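Long-range contacts in uncharacterized protein (Xanthomonas axonopodis pv. citri, PDB 3OV5), which is the globular N0-like domain of VirB7, a component of the Xanthomonas type IV secretion system that probably acts at the outer membrane: residues Y4-T9 with R21-S26; V52-A56 with S69-S73. One frame throughout, in Å; residues are numbered along the deposited sequence.

Contact 1. Residues Y4-T9 with R21-S26; sequences YTYQAT and RWAADS
Extended N-terminal residues Tyr4-Thr9 pack against Arg21-Ser26 at the C-terminal end of helix 15-24, Tyr6 in register with Trp22 (CA-CA 6.7 Å). Tyr4 (chi1 t) donates its OH to Asp25 OD2 at 2.7 Å; the same oxygen salt-bridges Arg21 NH1 at 3.1 Å. A water donates to Tyr4 OH and Thr5 O (2.9, 2.8 Å) and accepts from Gln7 N and Arg21 NH1 (3.2, 2.9 Å). Tyr6 (chi1 m) sets its ring edge-to-face on Trp22 (chi1 m), 5.3 Å from the five-membered ring (centroids), planes at 72°, with Tyr6 CB 4.1 Å over the six-membered-ring centroid (CH-pi). Tyr6 OH is 2.6 Å from Ser26 OG, which donates to Trp22 O. The Gln7 CA-to-CB bond points away, but Gln7 O accepts from Trp22 NE1 at 3.0 Å and, weakly, from Arg21 NH2 at 2.8 Å; Asp12 salt-bridges Arg21. Thr9 CG2 lies over the guanidinium, 3.6 Å from Arg21 NH2. Polar bonds thus secure the N-terminal segment to the helix around an aromatic pair buried in the core.

Contact 2. Residues V52-A56 with S69-S73; sequences VQQAA and SVSVS
The first turn of helix 52-63 runs nearly antiparallel to strand 68-73: the axes of the short segments approach to 7.7 Å, with 163° between their N-to-C directions. Val52-Ala56 is regular helix and Ser69-Ser73 extended. Ala56 sits opposite Ser71 (CA-CA 5.5 Å) and Gln53 opposite Val72 (6.5 Å). The apolar contacts come from one side of the helix and from Val70 and Val72 (both chi1 t), which point toward it, whereas Ser71 between them points away. Ala56 CB meets Val72 CG2 at 3.9 Å and Val70 CG1 at 4.1 Å, and Val52 CG2 (chi1 p) lies 4.2 Å from Val72 CG2. The small alanine lets the backbones come close. No direct hydrogen bond crosses between these segments; a water donates to Gln53 OE1 at 2.8 Å and accepts from Val72 N at 2.9 Å, the t, p side chain of Gln53 bringing its end nearer the strand. Further along the helix, Ser60 hydrogen-bonds Val70 N. A helix laid on a mixed sheet through small and beta-branched residues is an alpha/beta layer consistent with the N0 fold. Val52-Ala56 and Ser69-Ser73 are therefore joined mainly by apolar packing, with one water satisfying the edge-strand amide of Val72.

How the contacts relate
Both segments of contact 1 precede those of contact 2 in the sequence, yet the centres of the two contacts lie only 12 Å apart. They meet at helix 52-63: Tyr6 CB is 3.4 Å from Ala55 CB, Tyr6 CZ is 3.6 Å from Val52 CB, and Trp22 CZ3 is 3.7 Å from Ala55 CB. The helix thus turns Ala55 to the aromatic pair and Ala56 to the three-stranded sheet. Strand 6-7 pairs with strand 48-49, just before this helix, while Trp22 also touches Leu77 on the sheet's central strand. Together the contacts unite both helices and both sheets in one compact alpha/beta core, consistent with the N0 domain of outer-membrane transport proteins.

Contact 1. Residues Y4-T9 with R21-S26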
loop_
_atom_site.group_PDB
_atom_site.type_symbol
_atom_site.label_atom_id
_atom_site.label_comp_id
_atom_site.label_asym_id
_atom_site.label_seq_id
_atom_site.Cartn_x
_atom_site.Cartn_y
_atom_site.Cartn_z
ATOM N N TYR A 4 -8.120 15.117 -0.213
ATOM C CA TYR A 4 -7.564 13.899 -0.820
ATOM C C TYR A 4 -7.602 12.734 0.155
ATOM O O TYR A 4 -7.196 12.846 1.318
ATOM C CB TYR A 4 -6.130 14.117 -1.273
ATOM C CG TYR A 4 -5.468 12.855 -1.760
ATOM C CD1 TYR A 4 -5.567 12.446 -3.087
ATOM C CD2 TYR A 4 -4.778 12.030 -0.874
ATOM C CE1 TYR A 4 -4.973 11.251 -3.537
ATOM C CE2 TYR A 4 -4.205 10.847 -1.299
ATOM C CZ TYR A 4 -4.287 10.468 -2.630
ATOM O OH TYR A 4 -3.704 9.285 -3.046
ATOM N N THR A 5 -8.038 11.587 -0.347
ATOM C CA THR A 5 -8.016 10.360 0.475
ATOM C C THR A 5 -7.322 9.252 -0.244
ATOM O O THR A 5 -7.430 9.040 -1.462
ATOM C CB THR A 5 -9.390 9.764 0.839
ATOM O OG1 THR A 5 -10.123 9.575 -0.371
ATOM C CG2 THR A 5 -10.160 10.670 1.768
ATOM N N TYR A 6 -6.544 8.527 0.551
ATOM C CA TYR A 6 -5.929 7.275 0.130
ATOM C C TYR A 6 -7.027 6.208 0.082
ATOM O O TYR A 6 -7.713 5.962 1.070
ATOM C CB TYR A 6 -4.833 6.834 1.109
ATOM C CG TYR A 6 -3.684 7.791 1.141
ATOM C CD1 TYR A 6 -2.682 7.716 0.174
ATOM C CD2 TYR A 6 -3.627 8.822 2.079
ATOM C CE1 TYR A 6 -1.611 8.618 0.172
ATOM C CE2 TYR A 6 -2.592 9.751 2.060
ATOM C CZ TYR A 6 -1.587 9.633 1.115
ATOM O OH TYR A 6 -0.558 10.545 1.140
ATOM N N GLN A 7 -7.174 5.597 -1.087
ATOM C CA GLN A 7 -8.191 4.592 -1.352
ATOM C C GLN A 7 -7.834 3.862 -2.626
ATOM O O GLN A 7 -7.018 4.358 -3.423
ATOM C CB GLN A 7 -9.586 5.216 -1.469
ATOM C CG GLN A 7 -9.678 6.210 -2.612
ATOM C CD GLN A 7 -11.064 6.776 -2.795
ATOM O OE1 GLN A 7 -12.064 6.268 -2.308
ATOM N NE2 GLN A 7 -11.132 7.864 -3.533
ATOM N N ALA A 8 -8.491 2.730 -2.866
ATOM C CA ALA A 8 -8.490 2.139 -4.192
ATOM C C ALA A 8 -9.507 2.873 -5.058
ATOM O O ALA A 8 -10.549 3.321 -4.577
ATOM C CB ALA A 8 -8.838 0.651 -4.127
ATOM N N THR A 9 -9.191 2.991 -6.342
ATOM C CA THR A 9 -10.066 3.659 -7.294
ATOM C C THR A 9 -10.188 2.813 -8.522
ATOM O O THR A 9 -9.456 1.858 -8.677
ATOM C CB THR A 9 -9.510 5.010 -7.711
ATOM O OG1 THR A 9 -8.335 4.834 -8.522
ATOM C CG2 THR A 9 -9.255 5.880 -6.532
ATOM N N ARG A 21 0.458 5.005 -7.509
ATOM C CA ARG A 21 -0.378 6.201 -7.502
ATOM C C ARG A 21 -0.329 6.891 -6.143
ATOM O O ARG A 21 -0.165 8.130 -6.078
ATOM C CB ARG A 21 -1.797 5.881 -7.957
ATOM C CG ARG A 21 -2.648 7.132 -8.040
ATOM C CD ARG A 21 -4.072 6.858 -8.569
ATOM N NE ARG A 21 -4.787 5.958 -7.670
ATOM C CZ ARG A 21 -5.271 6.326 -6.487
ATOM N NH1 ARG A 21 -5.292 7.597 -6.107
ATOM N NH2 ARG A 21 -5.765 5.403 -5.672
ATOM N N TRP A 22 -0.513 6.142 -5.041
ATOM C CA TRP A 22 -0.428 6.792 -3.729
ATOM C C TRP A 22 0.905 7.517 -3.568
ATOM O O TRP A 22 0.974 8.609 -3.019
ATOM C CB TRP A 22 -0.566 5.777 -2.607
ATOM C CG TRP A 22 -1.942 5.174 -2.442
ATOM C CD1 TRP A 22 -3.049 5.298 -3.262
ATOM C CD2 TRP A 22 -2.345 4.321 -1.357
ATOM N NE1 TRP A 22 -4.112 4.570 -2.742
ATOM C CE2 TRP A 22 -3.703 3.961 -1.577
ATOM C CE3 TRP A 22 -1.687 3.843 -0.216
ATOM C CZ2 TRP A 22 -4.403 3.146 -0.684
ATOM C CZ3 TRP A 22 -2.388 3.032 0.663
ATOM C CH2 TRP A 22 -3.718 2.686 0.415
ATOM N N ALA A 23 1.989 6.887 -4.031
ATOM C CA ALA A 23 3.331 7.471 -3.906
ATOM C C ALA A 23 3.425 8.758 -4.749
ATOM O O ALA A 23 3.855 9.819 -4.275
ATOM C CB ALA A 23 4.399 6.484 -4.327
ATOM N N ALA A 24 2.987 8.685 -6.005
ATOM C CA ALA A 24 2.981 9.850 -6.905
ATOM C C ALA A 24 2.143 10.980 -6.314
ATOM O O ALA A 24 2.495 12.163 -6.426
ATOM C CB ALA A 24 2.455 9.452 -8.255
ATOM N N ASP A 25 1.034 10.618 -5.698
ATOM C CA ASP A 25 0.122 11.588 -5.115
ATOM C C ASP A 25 0.695 12.264 -3.871
ATOM O O ASP A 25 0.106 13.249 -3.378
ATOM C CB ASP A 25 -1.174 10.890 -4.692
ATOM C CG ASP A 25 -2.023 10.390 -5.869
ATOM O OD1 ASP A 25 -1.741 10.772 -7.024
ATOM O OD2 ASP A 25 -2.942 9.583 -5.591
ATOM N N SER A 26 1.778 11.704 -3.334
ATOM C CA SER A 26 2.340 12.117 -2.044
ATOM C C SER A 26 3.773 12.612 -2.150
ATOM O O SER A 26 4.406 12.857 -1.133
ATOM C CB SER A 26 2.318 10.923 -1.084
ATOM O OG SER A 26 0.995 10.424 -0.990
HETATM O O HOH W 1 -5.966 7.512 -3.291
#

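Contact 2. Residues V52-A56 with S69-S73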
loop_
_atom_site.group_PDB
_atom_site.type_symbol
_atom_site.label_atom_id
_atom_site.label_comp_id
_atom_site.label_asym_id
_atom_site.label_seq_id
_atom_site.Cartn_x
_atom_site.Cartn_y
_atom_site.Cartn_z
ATOM N N VAL A 52 -1.884 8.878 5.461
ATOM C CA VAL A 52 -1.067 7.870 4.791
ATOM C C VAL A 52 -0.647 6.770 5.750
ATOM O O VAL A 52 -0.546 5.599 5.363
ATOM C CB VAL A 52 0.126 8.500 4.034
ATOM C CG1 VAL A 52 1.216 9.053 4.978
ATOM C CG2 VAL A 52 0.679 7.516 3.025
ATOM N N GLN A 53 -0.391 7.116 7.018
ATOM C CA GLN A 53 -0.042 6.086 8.001
ATOM C C GLN A 53 -1.196 5.104 8.155
ATOM O O GLN A 53 -0.987 3.872 8.159
ATOM C CB GLN A 53 0.277 6.729 9.347
ATOM C CG GLN A 53 0.494 5.773 10.491
ATOM C CD GLN A 53 1.683 4.865 10.328
ATOM O OE1 GLN A 53 2.573 5.077 9.488
ATOM N NE2 GLN A 53 1.728 3.807 11.182
ATOM N N GLN A 54 -2.422 5.601 8.317
ATOM C CA GLN A 54 -3.562 4.711 8.472
ATOM C C GLN A 54 -3.730 3.859 7.218
ATOM O O GLN A 54 -3.985 2.656 7.311
ATOM C CB GLN A 54 -4.828 5.498 8.788
ATOM C CG GLN A 54 -6.012 4.571 9.046
ATOM C CD GLN A 54 -7.271 5.330 9.372
ATOM O OE1 GLN A 54 -7.236 6.292 10.156
ATOM N NE2 GLN A 54 -8.398 4.936 8.761
ATOM N N ALA A 55 -3.632 4.476 6.033
ATOM C CA ALA A 55 -3.872 3.761 4.786
ATOM C C ALA A 55 -2.852 2.669 4.582
ATOM O O ALA A 55 -3.179 1.536 4.231
ATOM C CB ALA A 55 -3.869 4.726 3.604
ATOM N N ALA A 56 -1.566 3.008 4.760
ATOM C CA ALA A 56 -0.505 2.030 4.578
ATOM C C ALA A 56 -0.680 0.875 5.555
ATOM O O ALA A 56 -0.460 -0.295 5.214
ATOM C CB ALA A 56 0.852 2.682 4.782
ATOM N N SER A 69 4.429 -6.778 4.612
ATOM C CA SER A 69 4.313 -5.542 5.368
ATOM C C SER A 69 4.319 -4.352 4.413
ATOM O O SER A 69 5.115 -4.309 3.472
ATOM C CB SER A 69 5.543 -5.392 6.276
ATOM O OG SER A 69 5.590 -4.124 6.891
ATOM N N VAL A 70 3.390 -3.420 4.640
ATOM C CA VAL A 70 3.394 -2.122 3.960
ATOM C C VAL A 70 3.554 -1.052 5.030
ATOM O O VAL A 70 2.836 -1.068 6.032
ATOM C CB VAL A 70 2.077 -1.871 3.199
ATOM C CG1 VAL A 70 2.127 -0.509 2.478
ATOM C CG2 VAL A 70 1.791 -3.019 2.203
ATOM N N SER A 71 4.507 -0.149 4.832
ATOM C CA SER A 71 4.766 0.879 5.829
ATOM C C SER A 71 5.267 2.149 5.163
ATOM O O SER A 71 5.618 2.145 3.980
ATOM C CB SER A 71 5.765 0.385 6.880
ATOM O OG SER A 71 7.022 0.110 6.277
ATOM N N VAL A 72 5.242 3.225 5.940
ATOM C CA VAL A 72 5.804 4.508 5.570
ATOM C C VAL A 72 7.178 4.651 6.255
ATOM O O VAL A 72 7.265 4.574 7.492
ATOM C CB VAL A 72 4.893 5.654 6.045
ATOM C CG1 VAL A 72 5.491 6.982 5.667
ATOM C CG2 VAL A 72 3.486 5.506 5.483
ATOM N N SER A 73 8.217 4.793 5.418
ATOM C CA SER A 73 9.630 4.920 5.807
ATOM C C SER A 73 10.146 6.173 5.067
ATOM O O SER A 73 10.463 6.131 3.880
ATOM C CB SER A 73 10.404 3.650 5.392
ATOM O OG SER A 73 11.423 3.221 6.307
HETATM O O HOH W 2 3.991 2.909 8.552
#